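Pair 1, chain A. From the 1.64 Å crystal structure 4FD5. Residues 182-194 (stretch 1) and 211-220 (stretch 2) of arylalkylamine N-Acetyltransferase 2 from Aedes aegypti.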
# COMPACT_ATOMS: atom_id res chain seq x y z
N SER A 182 10.78 -10.56 -4.89
CA SER A 182 11.42 -11.75 -4.33
C SER A 182 10.41 -12.83 -3.98
O SER A 182 10.77 -14.02 -3.88
CB SER A 182 12.24 -11.39 -3.09
OG SER A 182 11.44 -11.26 -1.94
N LEU A 183 9.16 -12.43 -3.78
CA LEU A 183 8.09 -13.39 -3.52
C LEU A 183 7.21 -13.75 -4.74
O LEU A 183 6.12 -14.31 -4.59
CB LEU A 183 7.21 -12.87 -2.38
CG LEU A 183 7.93 -12.77 -1.05
CD1 LEU A 183 7.10 -11.97 -0.03
CD2 LEU A 183 8.24 -14.16 -0.53
N GLY A 184 7.70 -13.44 -5.94
CA GLY A 184 7.05 -13.87 -7.15
C GLY A 184 6.07 -12.90 -7.78
O GLY A 184 5.38 -13.25 -8.74
N PHE A 185 5.98 -11.68 -7.26
CA PHE A 185 5.14 -10.68 -7.90
C PHE A 185 5.79 -10.21 -9.20
O PHE A 185 7.02 -10.10 -9.28
CB PHE A 185 4.88 -9.48 -6.97
CG PHE A 185 3.86 -9.75 -5.90
CD1 PHE A 185 4.11 -10.70 -4.91
CD2 PHE A 185 2.66 -9.06 -5.87
CE1 PHE A 185 3.16 -10.94 -3.90
CE2 PHE A 185 1.71 -9.30 -4.87
CZ PHE A 185 1.97 -10.23 -3.88
N ILE A 186 4.94 -9.96 -10.20
CA ILE A 186 5.36 -9.57 -11.54
C ILE A 186 4.84 -8.17 -11.83
O ILE A 186 3.69 -7.85 -11.49
CB ILE A 186 4.72 -10.53 -12.58
CG1 ILE A 186 5.16 -11.97 -12.31
CG2 ILE A 186 5.05 -10.09 -14.01
CD1 ILE A 186 6.63 -12.12 -12.16
N THR A 187 5.66 -7.35 -12.48
CA THR A 187 5.24 -6.00 -12.84
C THR A 187 4.31 -6.02 -14.06
O THR A 187 4.66 -6.56 -15.11
CB THR A 187 6.47 -5.10 -13.11
OG1 THR A 187 7.27 -5.03 -11.92
CG2 THR A 187 6.06 -3.70 -13.52
N LYS A 188 3.13 -5.43 -13.89
CA LYS A 188 2.14 -5.35 -14.95
C LYS A 188 2.13 -3.96 -15.56
O LYS A 188 1.81 -3.80 -16.75
CB LYS A 188 0.74 -5.70 -14.43
CG LYS A 188 0.66 -7.08 -13.81
CD LYS A 188 1.26 -8.13 -14.74
CE LYS A 188 0.19 -9.07 -15.29
NZ LYS A 188 0.76 -10.00 -16.31
N CYS A 189 2.47 -2.95 -14.77
CA CYS A 189 2.44 -1.56 -15.27
C CYS A 189 3.53 -0.80 -14.54
O CYS A 189 3.76 -1.06 -13.37
CB CYS A 189 1.05 -0.94 -14.99
SG CYS A 189 0.74 0.64 -15.79
N GLU A 190 4.22 0.13 -15.19
CA GLU A 190 5.23 0.90 -14.47
C GLU A 190 5.41 2.29 -15.07
O GLU A 190 5.17 2.50 -16.25
CB GLU A 190 6.56 0.17 -14.41
CG GLU A 190 7.28 0.00 -15.73
CD GLU A 190 8.55 -0.81 -15.58
OE1 GLU A 190 8.81 -1.33 -14.47
OE2 GLU A 190 9.29 -0.95 -16.58
N ILE A 191 5.82 3.23 -14.22
CA ILE A 191 6.12 4.59 -14.70
C ILE A 191 7.26 5.22 -13.90
O ILE A 191 7.34 5.07 -12.67
CB ILE A 191 4.85 5.48 -14.68
CG1 ILE A 191 5.15 6.84 -15.34
CG2 ILE A 191 4.33 5.66 -13.26
CD1 ILE A 191 3.91 7.72 -15.46
N ASN A 192 8.16 5.89 -14.61
CA ASN A 192 9.28 6.59 -13.97
C ASN A 192 8.81 7.94 -13.50
O ASN A 192 8.19 8.68 -14.26
CB ASN A 192 10.42 6.81 -14.97
CG ASN A 192 11.10 5.52 -15.39
OD1 ASN A 192 11.45 4.69 -14.55
ND2 ASN A 192 11.29 5.35 -16.69
N TYR A 193 9.11 8.27 -12.24
CA TYR A 193 8.71 9.55 -11.67
C TYR A 193 9.32 10.71 -12.45
O TYR A 193 8.72 11.77 -12.56
CB TYR A 193 9.10 9.61 -10.19
CG TYR A 193 8.39 8.58 -9.35
CD1 TYR A 193 7.02 8.43 -9.44
CD2 TYR A 193 9.09 7.76 -8.49
CE1 TYR A 193 6.35 7.49 -8.68
CE2 TYR A 193 8.44 6.82 -7.72
CZ TYR A 193 7.07 6.70 -7.83
OH TYR A 193 6.40 5.76 -7.08
N THR A 194 10.50 10.50 -13.01
CA THR A 194 11.12 11.60 -13.75
C THR A 194 10.43 11.87 -15.08
O THR A 194 10.67 12.90 -15.71
CB THR A 194 12.62 11.36 -14.00
OG1 THR A 194 12.82 10.06 -14.57
CG2 THR A 194 13.40 11.46 -12.70
N HIS A 211 14.13 5.66 -4.79
CA HIS A 211 12.85 5.44 -5.44
C HIS A 211 12.89 5.99 -6.84
O HIS A 211 13.43 7.07 -7.07
CB HIS A 211 11.74 6.04 -4.59
CG HIS A 211 11.81 5.61 -3.17
ND1 HIS A 211 11.66 4.29 -2.79
CD2 HIS A 211 12.06 6.31 -2.03
CE1 HIS A 211 11.80 4.20 -1.48
NE2 HIS A 211 12.04 5.41 -1.00
N GLU A 212 12.39 5.21 -7.79
CA GLU A 212 12.53 5.54 -9.19
C GLU A 212 11.22 5.42 -9.97
O GLU A 212 10.92 6.24 -10.84
CB GLU A 212 13.58 4.64 -9.82
CG GLU A 212 14.32 5.24 -10.98
CD GLU A 212 15.61 4.50 -11.27
OE1 GLU A 212 16.69 5.12 -11.15
OE2 GLU A 212 15.54 3.30 -11.61
N LYS A 213 10.44 4.40 -9.65
CA LYS A 213 9.25 4.05 -10.41
C LYS A 213 8.07 3.69 -9.53
O LYS A 213 8.25 3.23 -8.41
CB LYS A 213 9.52 2.81 -11.29
CG LYS A 213 10.55 2.99 -12.37
CD LYS A 213 10.93 1.64 -12.99
CE LYS A 213 11.95 1.81 -14.10
NZ LYS A 213 12.18 0.53 -14.82
N LEU A 214 6.88 3.91 -10.06
CA LEU A 214 5.67 3.30 -9.50
C LEU A 214 5.44 2.02 -10.30
O LEU A 214 5.40 2.07 -11.53
CB LEU A 214 4.47 4.22 -9.69
CG LEU A 214 3.08 3.58 -9.57
CD1 LEU A 214 2.85 3.00 -8.19
CD2 LEU A 214 2.03 4.62 -9.87
N LYS A 215 5.31 0.89 -9.62
CA LYS A 215 5.06 -0.37 -10.32
C LYS A 215 3.78 -0.98 -9.79
O LYS A 215 3.65 -1.16 -8.59
CB LYS A 215 6.21 -1.36 -10.12
CG LYS A 215 7.56 -0.88 -10.61
CD LYS A 215 8.61 -1.99 -10.50
CE LYS A 215 9.97 -1.50 -11.01
NZ LYS A 215 10.96 -2.61 -11.05
N ILE A 216 2.83 -1.27 -10.68
CA ILE A 216 1.68 -2.10 -10.33
C ILE A 216 2.05 -3.55 -10.59
O ILE A 216 2.37 -3.93 -11.75
CB ILE A 216 0.41 -1.71 -11.08
CG1 ILE A 216 0.01 -0.27 -10.73
CG2 ILE A 216 -0.72 -2.68 -10.75
CD1 ILE A 216 -1.22 0.20 -11.47
N MET A 217 2.01 -4.34 -9.52
CA MET A 217 2.59 -5.68 -9.51
C MET A 217 1.55 -6.67 -9.03
O MET A 217 0.69 -6.33 -8.22
CB MET A 217 3.81 -5.72 -8.58
CG MET A 217 4.86 -4.66 -8.92
SD MET A 217 6.29 -4.65 -7.83
CE MET A 217 7.22 -6.04 -8.50
N CYS A 218 1.62 -7.89 -9.53
CA CYS A 218 0.64 -8.89 -9.11
C CYS A 218 1.19 -10.32 -9.06
O CYS A 218 2.24 -10.62 -9.62
CB CYS A 218 -0.60 -8.82 -9.98
SG CYS A 218 -0.32 -9.42 -11.65
N LYS A 219 0.46 -11.18 -8.38
CA LYS A 219 0.87 -12.57 -8.25
C LYS A 219 -0.37 -13.46 -8.28
O LYS A 219 -1.33 -13.20 -7.57
CB LYS A 219 1.62 -12.79 -6.94
CG LYS A 219 2.18 -14.19 -6.78
CD LYS A 219 2.86 -14.40 -5.44
CE LYS A 219 3.46 -15.81 -5.40
NZ LYS A 219 4.07 -16.15 -4.10
N VAL A 220 -0.34 -14.49 -9.12
CA VAL A 220 -1.37 -15.52 -9.06
C VAL A 220 -0.96 -16.51 -7.98
O VAL A 220 0.14 -17.07 -8.02
CB VAL A 220 -1.54 -16.26 -10.40
CG1 VAL A 220 -2.56 -17.40 -10.22
CG2 VAL A 220 -2.00 -15.29 -11.46
O HOH W 1 9.81 -4.58 -12.76
O HOH W 2 12.29 8.36 -11.74

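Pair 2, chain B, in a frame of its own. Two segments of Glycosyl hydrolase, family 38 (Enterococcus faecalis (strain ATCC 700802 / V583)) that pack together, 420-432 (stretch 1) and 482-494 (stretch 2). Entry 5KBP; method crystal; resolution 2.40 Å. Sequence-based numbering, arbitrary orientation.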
# COMPACT_ATOMS: atom_id res chain seq x y z
N VAL B 420 -24.91 -10.37 -22.41
CA VAL B 420 -23.67 -10.81 -21.79
C VAL B 420 -22.61 -11.03 -22.86
O VAL B 420 -22.91 -11.30 -24.02
CB VAL B 420 -23.89 -12.09 -20.96
CG1 VAL B 420 -22.73 -12.33 -20.00
CG2 VAL B 420 -25.20 -11.99 -20.19
N THR B 421 -21.35 -10.88 -22.45
CA THR B 421 -20.19 -11.17 -23.28
C THR B 421 -19.36 -12.26 -22.60
O THR B 421 -19.07 -12.16 -21.41
CB THR B 421 -19.34 -9.90 -23.50
OG1 THR B 421 -19.79 -9.22 -24.68
CG2 THR B 421 -17.86 -10.24 -23.63
N VAL B 422 -19.01 -13.29 -23.36
CA VAL B 422 -18.26 -14.43 -22.85
C VAL B 422 -17.07 -14.69 -23.77
O VAL B 422 -17.25 -14.84 -24.99
CB VAL B 422 -19.14 -15.69 -22.74
CG1 VAL B 422 -18.29 -16.90 -22.36
CG2 VAL B 422 -20.26 -15.48 -21.74
N GLU B 423 -15.87 -14.74 -23.20
CA GLU B 423 -14.67 -15.05 -23.96
C GLU B 423 -14.38 -16.54 -23.83
O GLU B 423 -14.27 -17.07 -22.72
CB GLU B 423 -13.48 -14.23 -23.46
CG GLU B 423 -12.35 -14.11 -24.48
CD GLU B 423 -11.19 -13.28 -23.96
OE1 GLU B 423 -11.03 -13.18 -22.73
OE2 GLU B 423 -10.45 -12.71 -24.80
N VAL B 424 -14.28 -17.23 -24.97
CA VAL B 424 -14.11 -18.67 -25.02
C VAL B 424 -12.84 -18.99 -25.78
O VAL B 424 -12.64 -18.51 -26.90
CB VAL B 424 -15.33 -19.36 -25.67
CG1 VAL B 424 -15.15 -20.87 -25.66
CG2 VAL B 424 -16.61 -18.97 -24.95
N GLU B 425 -11.98 -19.81 -25.18
CA GLU B 425 -10.75 -20.26 -25.83
C GLU B 425 -11.09 -21.37 -26.82
O GLU B 425 -11.61 -22.42 -26.44
CB GLU B 425 -9.76 -20.77 -24.78
CG GLU B 425 -8.45 -21.28 -25.35
CD GLU B 425 -7.62 -22.02 -24.32
OE1 GLU B 425 -7.82 -23.24 -24.16
OE2 GLU B 425 -6.79 -21.37 -23.65
N ILE B 426 -10.79 -21.13 -28.10
CA ILE B 426 -11.09 -22.12 -29.14
C ILE B 426 -9.87 -22.93 -29.55
O ILE B 426 -10.03 -24.04 -30.09
CB ILE B 426 -11.73 -21.45 -30.37
CG1 ILE B 426 -10.80 -20.38 -30.95
CG2 ILE B 426 -13.08 -20.86 -30.02
CD1 ILE B 426 -11.32 -19.74 -32.21
N GLU B 427 -8.66 -22.43 -29.31
CA GLU B 427 -7.44 -23.16 -29.64
C GLU B 427 -6.37 -22.83 -28.61
O GLU B 427 -6.45 -21.81 -27.91
CB GLU B 427 -6.95 -22.84 -31.05
CG GLU B 427 -7.61 -23.67 -32.14
CD GLU B 427 -8.05 -22.84 -33.32
OE1 GLU B 427 -7.70 -21.64 -33.38
OE2 GLU B 427 -8.76 -23.38 -34.20
N ARG B 428 -5.37 -23.70 -28.52
CA ARG B 428 -4.35 -23.57 -27.48
C ARG B 428 -3.09 -24.30 -27.93
O ARG B 428 -3.13 -25.51 -28.16
CB ARG B 428 -4.87 -24.14 -26.16
CG ARG B 428 -3.88 -24.07 -25.01
CD ARG B 428 -4.60 -23.73 -23.72
NE ARG B 428 -4.13 -24.51 -22.59
CZ ARG B 428 -4.60 -24.39 -21.35
NH1 ARG B 428 -5.56 -23.51 -21.09
NH2 ARG B 428 -4.12 -25.15 -20.38
N LEU B 429 -1.99 -23.56 -28.04
CA LEU B 429 -0.70 -24.13 -28.41
C LEU B 429 0.27 -24.00 -27.25
O LEU B 429 0.80 -22.90 -27.01
CB LEU B 429 -0.14 -23.44 -29.66
CG LEU B 429 -0.99 -23.44 -30.93
CD1 LEU B 429 -0.23 -22.81 -32.08
CD2 LEU B 429 -1.44 -24.85 -31.29
N PRO B 430 0.52 -25.06 -26.48
CA PRO B 430 1.47 -24.96 -25.37
C PRO B 430 2.87 -24.65 -25.85
O PRO B 430 3.23 -24.88 -27.01
CB PRO B 430 1.39 -26.34 -24.71
CG PRO B 430 0.10 -26.93 -25.18
CD PRO B 430 -0.10 -26.39 -26.57
N PHE B 431 3.68 -24.10 -24.94
CA PHE B 431 5.02 -23.66 -25.31
C PHE B 431 5.93 -24.82 -25.70
O PHE B 431 6.83 -24.64 -26.53
CB PHE B 431 5.66 -22.85 -24.18
CG PHE B 431 5.33 -21.39 -24.22
CD1 PHE B 431 4.29 -20.91 -25.00
CD2 PHE B 431 6.08 -20.48 -23.49
CE1 PHE B 431 3.99 -19.56 -25.05
CE2 PHE B 431 5.78 -19.13 -23.52
CZ PHE B 431 4.74 -18.67 -24.31
N TYR B 432 5.71 -26.01 -25.14
CA TYR B 432 6.55 -27.14 -25.50
C TYR B 432 6.31 -27.63 -26.92
O TYR B 432 7.04 -28.51 -27.39
CB TYR B 432 6.36 -28.30 -24.51
CG TYR B 432 4.96 -28.87 -24.42
CD1 TYR B 432 4.50 -29.78 -25.37
CD2 TYR B 432 4.12 -28.54 -23.37
CE1 TYR B 432 3.22 -30.31 -25.29
CE2 TYR B 432 2.84 -29.07 -23.28
CZ TYR B 432 2.40 -29.95 -24.24
OH TYR B 432 1.13 -30.48 -24.15
N ARG B 482 3.72 -24.30 -13.68
CA ARG B 482 2.96 -23.41 -14.55
C ARG B 482 2.97 -23.93 -15.98
O ARG B 482 3.91 -24.61 -16.41
CB ARG B 482 3.52 -21.99 -14.50
CG ARG B 482 5.01 -21.91 -14.79
CD ARG B 482 5.45 -20.47 -14.99
NE ARG B 482 6.87 -20.38 -15.34
CZ ARG B 482 7.82 -19.97 -14.51
NH1 ARG B 482 7.52 -19.62 -13.26
NH2 ARG B 482 9.08 -19.92 -14.92
N GLN B 483 1.91 -23.61 -16.72
CA GLN B 483 1.71 -24.12 -18.08
C GLN B 483 1.52 -22.95 -19.04
O GLN B 483 0.40 -22.45 -19.21
CB GLN B 483 0.52 -25.07 -18.13
CG GLN B 483 0.64 -26.28 -17.22
CD GLN B 483 -0.64 -27.08 -17.15
OE1 GLN B 483 -1.71 -26.59 -17.51
NE2 GLN B 483 -0.54 -28.32 -16.69
N PRO B 484 2.59 -22.51 -19.70
CA PRO B 484 2.47 -21.39 -20.64
C PRO B 484 2.02 -21.86 -22.02
O PRO B 484 2.31 -22.97 -22.45
CB PRO B 484 3.89 -20.82 -20.69
CG PRO B 484 4.75 -22.03 -20.48
CD PRO B 484 3.98 -22.95 -19.55
N TYR B 485 1.33 -20.97 -22.72
CA TYR B 485 0.80 -21.30 -24.04
C TYR B 485 0.44 -20.04 -24.80
O TYR B 485 0.32 -18.95 -24.22
CB TYR B 485 -0.42 -22.23 -23.94
CG TYR B 485 -1.54 -21.69 -23.08
CD1 TYR B 485 -2.47 -20.80 -23.59
CD2 TYR B 485 -1.67 -22.09 -21.76
CE1 TYR B 485 -3.50 -20.31 -22.80
CE2 TYR B 485 -2.70 -21.61 -20.96
CZ TYR B 485 -3.61 -20.72 -21.49
OH TYR B 485 -4.63 -20.25 -20.70
N MET B 486 0.28 -20.20 -26.11
CA MET B 486 -0.37 -19.21 -26.96
C MET B 486 -1.77 -19.72 -27.29
O MET B 486 -1.94 -20.89 -27.65
CB MET B 486 0.42 -18.98 -28.25
CG MET B 486 1.76 -18.30 -28.05
SD MET B 486 1.59 -16.62 -27.41
CE MET B 486 3.23 -15.99 -27.70
N ALA B 487 -2.77 -18.85 -27.15
CA ALA B 487 -4.15 -19.25 -27.31
C ALA B 487 -4.89 -18.28 -28.22
O ALA B 487 -4.47 -17.15 -28.44
CB ALA B 487 -4.87 -19.33 -25.96
N LYS B 488 -6.01 -18.76 -28.76
CA LYS B 488 -6.93 -17.95 -29.55
C LYS B 488 -8.27 -17.93 -28.84
O LYS B 488 -8.79 -18.98 -28.46
CB LYS B 488 -7.08 -18.50 -30.97
CG LYS B 488 -7.87 -17.59 -31.90
CD LYS B 488 -7.71 -18.00 -33.35
CE LYS B 488 -8.30 -16.96 -34.29
NZ LYS B 488 -8.02 -17.28 -35.71
N TYR B 489 -8.82 -16.74 -28.65
CA TYR B 489 -10.04 -16.55 -27.89
C TYR B 489 -11.13 -15.96 -28.77
O TYR B 489 -10.87 -15.09 -29.61
CB TYR B 489 -9.81 -15.64 -26.68
CG TYR B 489 -8.82 -16.19 -25.69
CD1 TYR B 489 -9.23 -17.03 -24.66
CD2 TYR B 489 -7.47 -15.89 -25.79
CE1 TYR B 489 -8.33 -17.54 -23.75
CE2 TYR B 489 -6.56 -16.40 -24.88
CZ TYR B 489 -6.99 -17.22 -23.87
OH TYR B 489 -6.09 -17.73 -22.96
N LEU B 490 -12.35 -16.44 -28.58
CA LEU B 490 -13.52 -15.93 -29.28
C LEU B 490 -14.46 -15.30 -28.26
O LEU B 490 -14.72 -15.89 -27.20
CB LEU B 490 -14.24 -17.03 -30.05
CG LEU B 490 -15.01 -16.56 -31.29
CD1 LEU B 490 -14.10 -15.75 -32.20
CD2 LEU B 490 -15.60 -17.74 -32.03
N THR B 491 -14.95 -14.10 -28.56
CA THR B 491 -15.83 -13.35 -27.68
C THR B 491 -17.25 -13.44 -28.23
O THR B 491 -17.54 -12.88 -29.29
CB THR B 491 -15.36 -11.90 -27.56
OG1 THR B 491 -14.06 -11.86 -26.97
CG2 THR B 491 -16.33 -11.10 -26.71
N VAL B 492 -18.12 -14.14 -27.51
CA VAL B 492 -19.48 -14.41 -27.95
C VAL B 492 -20.44 -13.56 -27.13
O VAL B 492 -20.26 -13.39 -25.92
CB VAL B 492 -19.82 -15.91 -27.83
CG1 VAL B 492 -21.20 -16.20 -28.39
CG2 VAL B 492 -18.76 -16.75 -28.54
N GLU B 493 -21.47 -13.04 -27.79
CA GLU B 493 -22.46 -12.17 -27.16
C GLU B 493 -23.78 -12.92 -27.04
O GLU B 493 -24.31 -13.41 -28.04
CB GLU B 493 -22.64 -10.89 -27.98
CG GLU B 493 -23.33 -9.76 -27.24
CD GLU B 493 -23.35 -8.47 -28.04
OE1 GLU B 493 -23.49 -8.54 -29.28
OE2 GLU B 493 -23.22 -7.39 -27.43
N LEU B 494 -24.29 -13.02 -25.81
CA LEU B 494 -25.55 -13.70 -25.54
C LEU B 494 -26.57 -12.72 -24.97
O LEU B 494 -26.21 -11.75 -24.30
CB LEU B 494 -25.35 -14.87 -24.57
CG LEU B 494 -24.50 -16.05 -25.03
CD1 LEU B 494 -24.51 -17.16 -23.99
CD2 LEU B 494 -24.99 -16.58 -26.37

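Pairs 1 and 2 share an antiparallel two-stranded ladder interrupted by a beta bulge, and the N, CA and C atoms of 14 central residues superpose with an RMSD of 0.5 Å. The extra residue of the bulge is A:Lys188 in pair 1 and B:Ile426 in pair 2, whose CA atoms fall 0.3 Å apart. It faces A:Ile216 and B:Lys488, respectively, and in both pairs the bulge residue gives its N-H to the carbonyl opposite: A:Lys188 N to A:Ile216 O (2.7 Å) and B:Ile426 N to B:Lys488 O (3.0 Å). In pair 1 the same carbonyl also accepts from the next residue, A:Cys189 N to A:Ile216 O (3.2 Å); in pair 2 there is no such second bond from B:Glu427 N. The return bond closes the bulge in each, from A:Ile216 N to A:Cys189 O (2.9 Å) and from B:Lys488 N to B:Glu427 O (3.2 Å). Regular pairing resumes beyond it, A:Ile191 with A:Leu214 and B:Leu429 with B:Met486, and ends alike, with A:Tyr193 N bonded to A:Glu212 O and B:Phe431 N to B:Pro484 O, both at 3.1 Å.

Upon this common frame the side chains differ. At the bulge, A:Lys188 lays its CG 3.3 Å from A:Cys218 SG; the matching B:Ile426 sets its CG2 4.0 Å from B:Leu490 CB, a purely apolar contact.

The face carrying A:Thr187, A:Glu190 and A:Lys213 carries charged and water-mediated contacts. A:Glu190 OE2 forms a long salt bridge to A:Lys213 NZ (3.7 Å), and a water joins A:Thr187 OG1 (2.7 Å) to A:Lys215 NZ (2.9 Å). In pair 2 the positions of A:Glu190 and A:Lys213 hold B:Arg428 and B:Tyr485, and stacking replaces the ion pair: the guanidinium lies flat on the ring, planes at 9°, with B:Arg428 CZ 3.9 Å from the centroid of the B:Tyr485 ring. B:Ala487, matching A:Lys215, contributes just a methyl group, its CB 3.6 Å from B:Glu425 OE2. That same carboxylate oxygen pairs with B:Arg428 NH1 (3.6 Å) along its own strand.

Aromatic residues close the ladder in both pairs, but pack differently. A:Tyr193 brings its CE1 to 3.9 Å from A:Leu214 CB and has A:Lys213 CA over one ring face. B:Phe431 instead receives B:Pro484 over its face, with B:Pro484 CB 3.8 Å from the ring centroid, and its CE1 meets B:Met486 CG at 3.9 Å. Toward the other end, A:Phe185 takes A:Lys219 CB over its ring, 3.7 Å from the centroid; the matching positions are B:Glu423 and B:Thr491, where B:Glu423 CG lies 3.8 Å from B:Thr491 OG1.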